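Local coordinates for protein apicoplast TIC22, putative (Plasmodium falciparum 3D7, PDB 4E6Z) that acts as an essential chaperone required for protein import into the apicoplast, the relict plastid of the malaria parasite, at residues 168-181 / 187-199. Residues are numbered along the deposited sequence; the frame is centred on the assembly and turned at random.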
ATOM      1  N   LEU A 168       7.852  -1.622   4.915  1.00 40.61           N
ATOM      2  CA  LEU A 168       6.752  -1.435   3.975  1.00 43.69           C
ATOM      3  C   LEU A 168       7.226  -0.651   2.753  1.00 42.97           C
ATOM      4  O   LEU A 168       7.832   0.411   2.886  1.00 49.93           O
ATOM      5  CB  LEU A 168       5.590  -0.709   4.663  1.00 43.39           C
ATOM      6  CG  LEU A 168       4.294  -0.480   3.876  1.00 46.12           C
ATOM      7  CD1 LEU A 168       3.614  -1.794   3.531  1.00 38.84           C
ATOM      8  CD2 LEU A 168       3.350   0.416   4.665  1.00 49.64           C
ATOM      9  N   ILE A 169       6.951  -1.181   1.566  1.00 39.12           N
ATOM     10  CA  ILE A 169       7.346  -0.532   0.319  1.00 43.66           C
ATOM     11  C   ILE A 169       6.144  -0.031  -0.484  1.00 40.29           C
ATOM     12  O   ILE A 169       5.386  -0.831  -1.036  1.00 39.00           O
ATOM     13  CB  ILE A 169       8.136  -1.499  -0.584  1.00 44.74           C
ATOM     14  CG1 ILE A 169       9.226  -2.216   0.214  1.00 50.08           C
ATOM     15  CG2 ILE A 169       8.721  -0.750  -1.777  1.00 37.01           C
ATOM     16  CD1 ILE A 169      10.230  -1.280   0.841  1.00 57.04           C
ATOM     17  N   SER A 170       5.981   1.289  -0.562  1.00 40.28           N
ATOM     18  CA  SER A 170       4.912   1.870  -1.371  1.00 43.16           C
ATOM     19  C   SER A 170       5.085   1.500  -2.838  1.00 36.31           C
ATOM     20  O   SER A 170       6.183   1.184  -3.276  1.00 34.33           O
ATOM     21  CB  SER A 170       4.872   3.397  -1.225  1.00 47.33           C
ATOM     22  OG  SER A 170       4.372   3.784   0.040  1.00 49.06           O
ATOM     23  N   SER A 171       3.990   1.534  -3.590  1.00 47.63           N
ATOM     24  CA  SER A 171       4.039   1.280  -5.023  1.00 43.28           C
ATOM     25  C   SER A 171       5.084   2.164  -5.685  1.00 41.72           C
ATOM     26  O   SER A 171       5.048   3.388  -5.556  1.00 44.16           O
ATOM     27  CB  SER A 171       2.672   1.533  -5.661  1.00 41.20           C
ATOM     28  OG  SER A 171       2.744   1.430  -7.074  1.00 38.53           O
ATOM     29  N   LYS A 172       6.017   1.539  -6.393  1.00 38.65           N
ATOM     30  CA  LYS A 172       7.080   2.276  -7.064  1.00 47.64           C
ATOM     31  C   LYS A 172       6.492   3.305  -8.030  1.00 44.46           C
ATOM     32  O   LYS A 172       6.972   4.431  -8.119  1.00 42.96           O
ATOM     33  CB  LYS A 172       7.997   1.311  -7.814  1.00 50.41           C
ATOM     34  CG  LYS A 172       9.194   1.964  -8.475  1.00 68.25           C
ATOM     35  CD  LYS A 172       9.883   0.995  -9.424  1.00 79.63           C
ATOM     36  CE  LYS A 172      11.189   1.566  -9.949  1.00 92.44           C
ATOM     37  NZ  LYS A 172      12.214   1.701  -8.872  1.00 96.20           N
ATOM     38  N   ARG A 173       5.443   2.904  -8.740  1.00 49.36           N
ATOM     39  CA  ARG A 173       4.814   3.751  -9.746  1.00 52.32           C
ATOM     40  C   ARG A 173       4.032   4.920  -9.124  1.00 49.21           C
ATOM     41  O   ARG A 173       3.947   5.996  -9.708  1.00 43.38           O
ATOM     42  CB  ARG A 173       3.901   2.905 -10.640  1.00 56.98           C
ATOM     43  CG  ARG A 173       3.226   3.680 -11.755  1.00 67.66           C
ATOM     44  CD  ARG A 173       2.268   2.797 -12.542  1.00 77.68           C
ATOM     45  NE  ARG A 173       1.208   2.250 -11.699  1.00 84.82           N
ATOM     46  CZ  ARG A 173       0.088   1.702 -12.162  1.00 87.99           C
ATOM     47  NH1 ARG A 173      -0.129   1.633 -13.469  1.00 97.12           N
ATOM     48  NH2 ARG A 173      -0.818   1.229 -11.316  1.00 81.93           N
ATOM     49  N   GLN A 174       3.459   4.706  -7.944  1.00 44.21           N
ATOM     50  CA  GLN A 174       2.709   5.762  -7.272  1.00 43.14           C
ATOM     51  C   GLN A 174       3.635   6.775  -6.599  1.00 45.60           C
ATOM     52  O   GLN A 174       3.308   7.960  -6.520  1.00 55.73           O
ATOM     53  CB  GLN A 174       1.714   5.181  -6.262  1.00 38.23           C
ATOM     54  CG  GLN A 174       0.698   4.221  -6.871  1.00 36.12           C
ATOM     55  CD  GLN A 174       0.009   4.791  -8.102  1.00 43.80           C
ATOM     56  OE1 GLN A 174      -0.337   5.973  -8.149  1.00 43.00           O
ATOM     57  NE2 GLN A 174      -0.191   3.949  -9.108  1.00 36.56           N
ATOM     58  N   LEU A 175       4.785   6.317  -6.116  1.00 45.19           N
ATOM     59  CA  LEU A 175       5.780   7.223  -5.552  1.00 46.67           C
ATOM     60  C   LEU A 175       6.247   8.199  -6.615  1.00 51.87           C
ATOM     61  O   LEU A 175       6.466   9.379  -6.341  1.00 52.38           O
ATOM     62  CB  LEU A 175       6.972   6.451  -4.994  1.00 47.57           C
ATOM     63  CG  LEU A 175       6.814   5.881  -3.584  1.00 48.64           C
ATOM     64  CD1 LEU A 175       7.856   4.787  -3.320  1.00 51.04           C
ATOM     65  CD2 LEU A 175       6.916   7.004  -2.561  1.00 41.18           C
ATOM     66  N   GLN A 176       6.394   7.699  -7.835  1.00 46.95           N
ATOM     67  CA  GLN A 176       6.731   8.555  -8.959  1.00 58.80           C
ATOM     68  C   GLN A 176       5.590   9.521  -9.275  1.00 60.28           C
ATOM     69  O   GLN A 176       5.811  10.717  -9.460  1.00 64.20           O
ATOM     70  CB  GLN A 176       7.069   7.722 -10.192  1.00 64.39           C
ATOM     71  CG  GLN A 176       7.569   8.557 -11.355  1.00 73.55           C
ATOM     72  CD  GLN A 176       8.729   9.463 -10.971  1.00 76.11           C
ATOM     73  OE1 GLN A 176       9.837   8.996 -10.684  1.00 64.59           O
ATOM     74  NE2 GLN A 176       8.479  10.771 -10.969  1.00 76.32           N
ATOM     75  N   ASN A 177       4.371   8.994  -9.342  1.00 52.16           N
ATOM     76  CA  ASN A 177       3.193   9.815  -9.608  1.00 57.01           C
ATOM     77  C   ASN A 177       3.047  10.953  -8.603  1.00 58.81           C
ATOM     78  O   ASN A 177       2.601  12.049  -8.948  1.00 59.41           O
ATOM     79  CB  ASN A 177       1.929   8.950  -9.602  1.00 51.33           C
ATOM     80  CG  ASN A 177       1.811   8.082 -10.838  1.00 50.67           C
ATOM     81  OD1 ASN A 177       2.438   8.351 -11.856  1.00 59.29           O
ATOM     82  ND2 ASN A 177       0.995   7.042 -10.757  1.00 50.99           N
ATOM     83  N   ALA A 178       3.434  10.687  -7.359  1.00 57.65           N
ATOM     84  CA  ALA A 178       3.251  11.641  -6.271  1.00 55.68           C
ATOM     85  C   ALA A 178       4.247  12.802  -6.320  1.00 65.46           C
ATOM     86  O   ALA A 178       3.948  13.900  -5.854  1.00 67.39           O
ATOM     87  CB  ALA A 178       3.326  10.932  -4.927  1.00 46.02           C
ATOM     88  N   LEU A 179       5.427  12.554  -6.879  1.00 64.42           N
ATOM     89  CA  LEU A 179       6.464  13.580  -6.952  1.00 68.44           C
ATOM     90  C   LEU A 179       5.966  14.833  -7.653  1.00 71.75           C
ATOM     91  O   LEU A 179       6.303  15.947  -7.259  1.00 73.54           O
ATOM     92  CB  LEU A 179       7.704  13.048  -7.666  1.00 72.92           C
ATOM     93  CG  LEU A 179       8.588  12.139  -6.819  1.00 70.72           C
ATOM     94  CD1 LEU A 179       9.837  11.756  -7.588  1.00 71.74           C
ATOM     95  CD2 LEU A 179       8.945  12.841  -5.522  1.00 72.37           C
ATOM     96  N   TYR A 180       5.163  14.637  -8.692  1.00 69.07           N
ATOM     97  CA  TYR A 180       4.585  15.737  -9.449  1.00 68.65           C
ATOM     98  C   TYR A 180       3.898  16.738  -8.525  1.00 69.43           C
ATOM     99  O   TYR A 180       4.034  17.948  -8.694  1.00 82.51           O
ATOM    100  CB  TYR A 180       3.587  15.184 -10.473  1.00 71.92           C
ATOM    101  CG  TYR A 180       2.914  16.226 -11.337  1.00 82.50           C
ATOM    102  CD1 TYR A 180       1.632  16.671 -11.049  1.00 87.00           C
ATOM    103  CD2 TYR A 180       3.559  16.762 -12.446  1.00 91.30           C
ATOM    104  CE1 TYR A 180       1.010  17.618 -11.838  1.00 91.88           C
ATOM    105  CE2 TYR A 180       2.945  17.709 -13.242  1.00 84.96           C
ATOM    106  CZ  TYR A 180       1.670  18.134 -12.932  1.00 92.13           C
ATOM    107  OH  TYR A 180       1.049  19.079 -13.716  1.00 98.99           O
ATOM    108  N   TYR A 181       3.178  16.222  -7.535  1.00 70.48           N
ATOM    109  CA  TYR A 181       2.344  17.046  -6.667  1.00 70.58           C
ATOM    110  C   TYR A 181       3.072  17.603  -5.445  1.00 79.01           C
ATOM    111  O   TYR A 181       2.488  18.331  -4.645  1.00 87.49           O
ATOM    112  CB  TYR A 181       1.099  16.263  -6.247  1.00 61.82           C
ATOM    113  CG  TYR A 181       0.271  15.828  -7.432  1.00 64.85           C
ATOM    114  CD1 TYR A 181      -0.629  16.705  -8.036  1.00 63.21           C
ATOM    115  CD2 TYR A 181       0.401  14.552  -7.960  1.00 54.64           C
ATOM    116  CE1 TYR A 181      -1.383  16.312  -9.129  1.00 63.01           C
ATOM    117  CE2 TYR A 181      -0.343  14.149  -9.050  1.00 61.18           C
ATOM    118  CZ  TYR A 181      -1.232  15.029  -9.633  1.00 70.24           C
ATOM    119  OH  TYR A 181      -1.972  14.618 -10.719  1.00 74.16           O
ATOM    120  N   LYS A 187       8.848  17.248  -1.312  1.00122.94           N
ATOM    121  CA  LYS A 187       8.971  15.871  -1.783  1.00115.14           C
ATOM    122  C   LYS A 187      10.118  15.134  -1.099  1.00115.14           C
ATOM    123  O   LYS A 187      10.336  13.947  -1.340  1.00110.71           O
ATOM    124  CB  LYS A 187       9.147  15.833  -3.304  1.00110.81           C
ATOM    125  CG  LYS A 187      10.415  16.496  -3.811  1.00115.41           C
ATOM    126  CD  LYS A 187      10.428  16.571  -5.332  1.00113.51           C
ATOM    127  CE  LYS A 187       9.271  17.413  -5.853  1.00107.68           C
ATOM    128  NZ  LYS A 187       9.277  17.535  -7.337  1.00102.74           N
ATOM    129  N   SER A 188      10.849  15.843  -0.246  1.00121.11           N
ATOM    130  CA  SER A 188      11.936  15.235   0.509  1.00126.21           C
ATOM    131  C   SER A 188      11.396  14.167   1.451  1.00127.99           C
ATOM    132  O   SER A 188      11.954  13.074   1.553  1.00127.52           O
ATOM    133  CB  SER A 188      12.698  16.297   1.304  1.00131.44           C
ATOM    134  OG  SER A 188      13.231  17.292   0.449  1.00133.23           O
ATOM    135  N   GLU A 189      10.301  14.486   2.134  1.00131.64           N
ATOM    136  CA  GLU A 189       9.725  13.580   3.123  1.00135.83           C
ATOM    137  C   GLU A 189       8.672  12.637   2.546  1.00126.56           C
ATOM    138  O   GLU A 189       8.007  11.921   3.293  1.00129.54           O
ATOM    139  CB  GLU A 189       9.126  14.365   4.292  1.00145.21           C
ATOM    140  CG  GLU A 189      10.146  15.071   5.165  1.00155.58           C
ATOM    141  CD  GLU A 189       9.551  15.548   6.476  1.00163.20           C
ATOM    142  OE1 GLU A 189      10.230  16.308   7.198  1.00168.32           O
ATOM    143  OE2 GLU A 189       8.404  15.161   6.784  1.00164.11           O
ATOM    144  N   LEU A 190       8.515  12.641   1.224  1.00116.03           N
ATOM    145  CA  LEU A 190       7.569  11.738   0.574  1.00103.12           C
ATOM    146  C   LEU A 190       7.762  10.313   1.086  1.00 99.63           C
ATOM    147  O   LEU A 190       8.812   9.706   0.872  1.00106.47           O
ATOM    148  CB  LEU A 190       7.733  11.774  -0.945  1.00 90.18           C
ATOM    149  CG  LEU A 190       6.910  10.733  -1.707  1.00 76.70           C
ATOM    150  CD1 LEU A 190       5.420  10.919  -1.446  1.00 64.41           C
ATOM    151  CD2 LEU A 190       7.214  10.782  -3.197  1.00 71.62           C
HETATM  152  N   MSE A 191       6.747   9.785   1.763  1.00 85.42           N
HETATM  153  CA  MSE A 191       6.866   8.485   2.410  1.00 89.15           C
HETATM  154  C   MSE A 191       5.914   7.436   1.843  1.00 80.29           C
HETATM  155  O   MSE A 191       6.300   6.623   1.000  1.00 87.23           O
HETATM  156  CB  MSE A 191       6.661   8.624   3.921  1.00 98.05           C
HETATM  157  CG  MSE A 191       7.914   9.017   4.689  1.00102.48           C
HETATM  158 SE   MSE A 191       9.131   7.515   4.989  1.00197.63          SE
HETATM  159  CE  MSE A 191       9.871   7.312   3.189  1.00 71.19           C
ATOM    160  N   TYR A 192       4.676   7.449   2.323  1.00 59.70           N
ATOM    161  CA  TYR A 192       3.678   6.481   1.888  1.00 47.23           C
ATOM    162  C   TYR A 192       2.490   7.204   1.276  1.00 55.61           C
ATOM    163  O   TYR A 192       1.479   7.436   1.940  1.00 59.49           O
ATOM    164  CB  TYR A 192       3.232   5.609   3.057  1.00 46.67           C
ATOM    165  CG  TYR A 192       4.363   4.850   3.709  1.00 52.30           C
ATOM    166  CD1 TYR A 192       4.757   3.609   3.232  1.00 52.85           C
ATOM    167  CD2 TYR A 192       5.039   5.378   4.800  1.00 59.27           C
ATOM    168  CE1 TYR A 192       5.796   2.910   3.828  1.00 62.09           C
ATOM    169  CE2 TYR A 192       6.075   4.686   5.403  1.00 68.92           C
ATOM    170  CZ  TYR A 192       6.449   3.452   4.913  1.00 63.74           C
ATOM    171  OH  TYR A 192       7.480   2.764   5.507  1.00 69.20           O
ATOM    172  N   PRO A 193       2.614   7.560  -0.007  1.00 52.88           N
ATOM    173  CA  PRO A 193       1.637   8.398  -0.707  1.00 51.16           C
ATOM    174  C   PRO A 193       0.238   7.784  -0.830  1.00 46.44           C
ATOM    175  O   PRO A 193       0.074   6.595  -1.110  1.00 42.24           O
ATOM    176  CB  PRO A 193       2.264   8.574  -2.097  1.00 47.69           C
ATOM    177  CG  PRO A 193       3.196   7.410  -2.247  1.00 44.87           C
ATOM    178  CD  PRO A 193       3.739   7.172  -0.875  1.00 45.26           C
ATOM    179  N   VAL A 194      -0.766   8.619  -0.593  1.00 41.54           N
ATOM    180  CA  VAL A 194      -2.131   8.337  -1.010  1.00 46.16           C
ATOM    181  C   VAL A 194      -2.660   9.619  -1.641  1.00 44.34           C
ATOM    182  O   VAL A 194      -2.227  10.713  -1.280  1.00 40.54           O
ATOM    183  CB  VAL A 194      -3.030   7.874   0.159  1.00 43.21           C
ATOM    184  CG1 VAL A 194      -2.717   6.425   0.528  1.00 44.61           C
ATOM    185  CG2 VAL A 194      -2.848   8.779   1.362  1.00 40.39           C
ATOM    186  N   PHE A 195      -3.576   9.482  -2.594  1.00 42.87           N
ATOM    187  CA  PHE A 195      -4.061  10.623  -3.363  1.00 43.87           C
ATOM    188  C   PHE A 195      -5.525  10.933  -3.064  1.00 42.24           C
ATOM    189  O   PHE A 195      -6.323  10.030  -2.820  1.00 46.68           O
ATOM    190  CB  PHE A 195      -3.893  10.353  -4.861  1.00 41.52           C
ATOM    191  CG  PHE A 195      -2.496   9.960  -5.255  1.00 43.78           C
ATOM    192  CD1 PHE A 195      -1.585  10.916  -5.678  1.00 48.07           C
ATOM    193  CD2 PHE A 195      -2.095   8.634  -5.204  1.00 45.07           C
ATOM    194  CE1 PHE A 195      -0.298  10.555  -6.037  1.00 49.74           C
ATOM    195  CE2 PHE A 195      -0.810   8.267  -5.568  1.00 43.35           C
ATOM    196  CZ  PHE A 195       0.089   9.228  -5.987  1.00 42.04           C
ATOM    197  N   TYR A 196      -5.878  12.216  -3.088  1.00 52.29           N
ATOM    198  CA  TYR A 196      -7.280  12.607  -2.956  1.00 50.19           C
ATOM    199  C   TYR A 196      -7.589  13.894  -3.717  1.00 55.35           C
ATOM    200  O   TYR A 196      -6.685  14.651  -4.072  1.00 51.35           O
ATOM    201  CB  TYR A 196      -7.683  12.738  -1.484  1.00 45.33           C
ATOM    202  CG  TYR A 196      -7.297  14.048  -0.839  1.00 55.79           C
ATOM    203  CD1 TYR A 196      -8.230  15.064  -0.679  1.00 65.37           C
ATOM    204  CD2 TYR A 196      -6.005  14.268  -0.386  1.00 61.28           C
ATOM    205  CE1 TYR A 196      -7.887  16.267  -0.091  1.00 71.73           C
ATOM    206  CE2 TYR A 196      -5.651  15.468   0.204  1.00 70.82           C
ATOM    207  CZ  TYR A 196      -6.595  16.465   0.350  1.00 76.69           C
ATOM    208  OH  TYR A 196      -6.242  17.659   0.939  1.00 83.24           O
ATOM    209  N   ALA A 197      -8.875  14.128  -3.966  1.00 63.85           N
ATOM    210  CA  ALA A 197      -9.326  15.322  -4.672  1.00 59.73           C
ATOM    211  C   ALA A 197     -10.203  16.187  -3.773  1.00 53.40           C
ATOM    212  O   ALA A 197     -11.008  15.676  -2.990  1.00 44.51           O
ATOM    213  CB  ALA A 197     -10.072  14.939  -5.940  1.00 58.92           C
ATOM    214  N   GLU A 198     -10.043  17.499  -3.906  1.00 73.07           N
ATOM    215  CA  GLU A 198     -10.729  18.478  -3.062  1.00 80.67           C
ATOM    216  C   GLU A 198     -12.243  18.304  -2.980  1.00 79.78           C
ATOM    217  O   GLU A 198     -12.816  18.243  -1.889  1.00 80.84           O
ATOM    218  CB  GLU A 198     -10.421  19.891  -3.559  1.00 83.56           C
ATOM    219  CG  GLU A 198      -8.956  20.272  -3.481  1.00 93.08           C
ATOM    220  CD  GLU A 198      -8.526  20.672  -2.083  1.00101.98           C
ATOM    221  OE1 GLU A 198      -8.700  19.864  -1.145  1.00102.83           O
ATOM    222  OE2 GLU A 198      -8.008  21.798  -1.925  1.00104.99           O
ATOM    223  N   ASN A 199     -12.891  18.238  -4.135  1.00 71.96           N
ATOM    224  CA  ASN A 199     -14.348  18.280  -4.181  1.00 70.13           C
ATOM    225  C   ASN A 199     -14.987  16.926  -4.463  1.00 61.95           C
ATOM    226  O   ASN A 199     -16.086  16.849  -5.010  1.00 60.50           O
ATOM    227  CB  ASN A 199     -14.802  19.307  -5.220  1.00 74.19           C
ATOM    228  CG  ASN A 199     -14.355  20.718  -4.878  1.00 71.73           C
ATOM    229  OD1 ASN A 199     -14.830  21.313  -3.909  1.00 68.54           O
ATOM    230  ND2 ASN A 199     -13.433  21.259  -5.668  1.00 61.93           N
TER
HETATM  231  O   HOH W   1       1.501   4.035  -0.134  1.00 42.47           O
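In a helix-on-sheet contact between helix 172-179 and strand 193-203 of the four-stranded sheet, Ala178 meets Pro193, Phe195 and Leu190, Leu175 meets Pro193 and Leu190, and Leu179 meets Leu190. The axes of helix 172-179 and residues 193-197 come within 8.6 Å, at 58°. Ala178 CB sits 3.8 Å from both Pro193 CB and Phe195 CZ. The Phe195 ring turns its edge to the helix backbone, with Gln174 O near its plane, and the Gln174 amide plane stands nearly perpendicular (86°) to the ring plane. Gln174 OE1, 3.5 Å from Phe195 CE2, accepts from Leu216 N and, from above its carbonyl plane, from Asn177 ND2 at 3.1 Å, while its NE2 bonds Glu217, so the amide is held at both ends. With CG anti to the carbonyl carbon (chi1 -83°), Leu175 brings CD2 to 3.6 Å from Pro193 CD. Lys187 NZ bonds Leu179 O weakly. At the other end Leu168 CD2 packs on Tyr192 CE1 at 3.6 Å, and a water bridges Ser170 OG to Pro193 O. Leu219 of helix 216-227 also touches Phe195, and Met243 of helix 243-247 meets Leu168 and Tyr192; helix 172-179 comes between strands 164-169 and 193-203 in the chain.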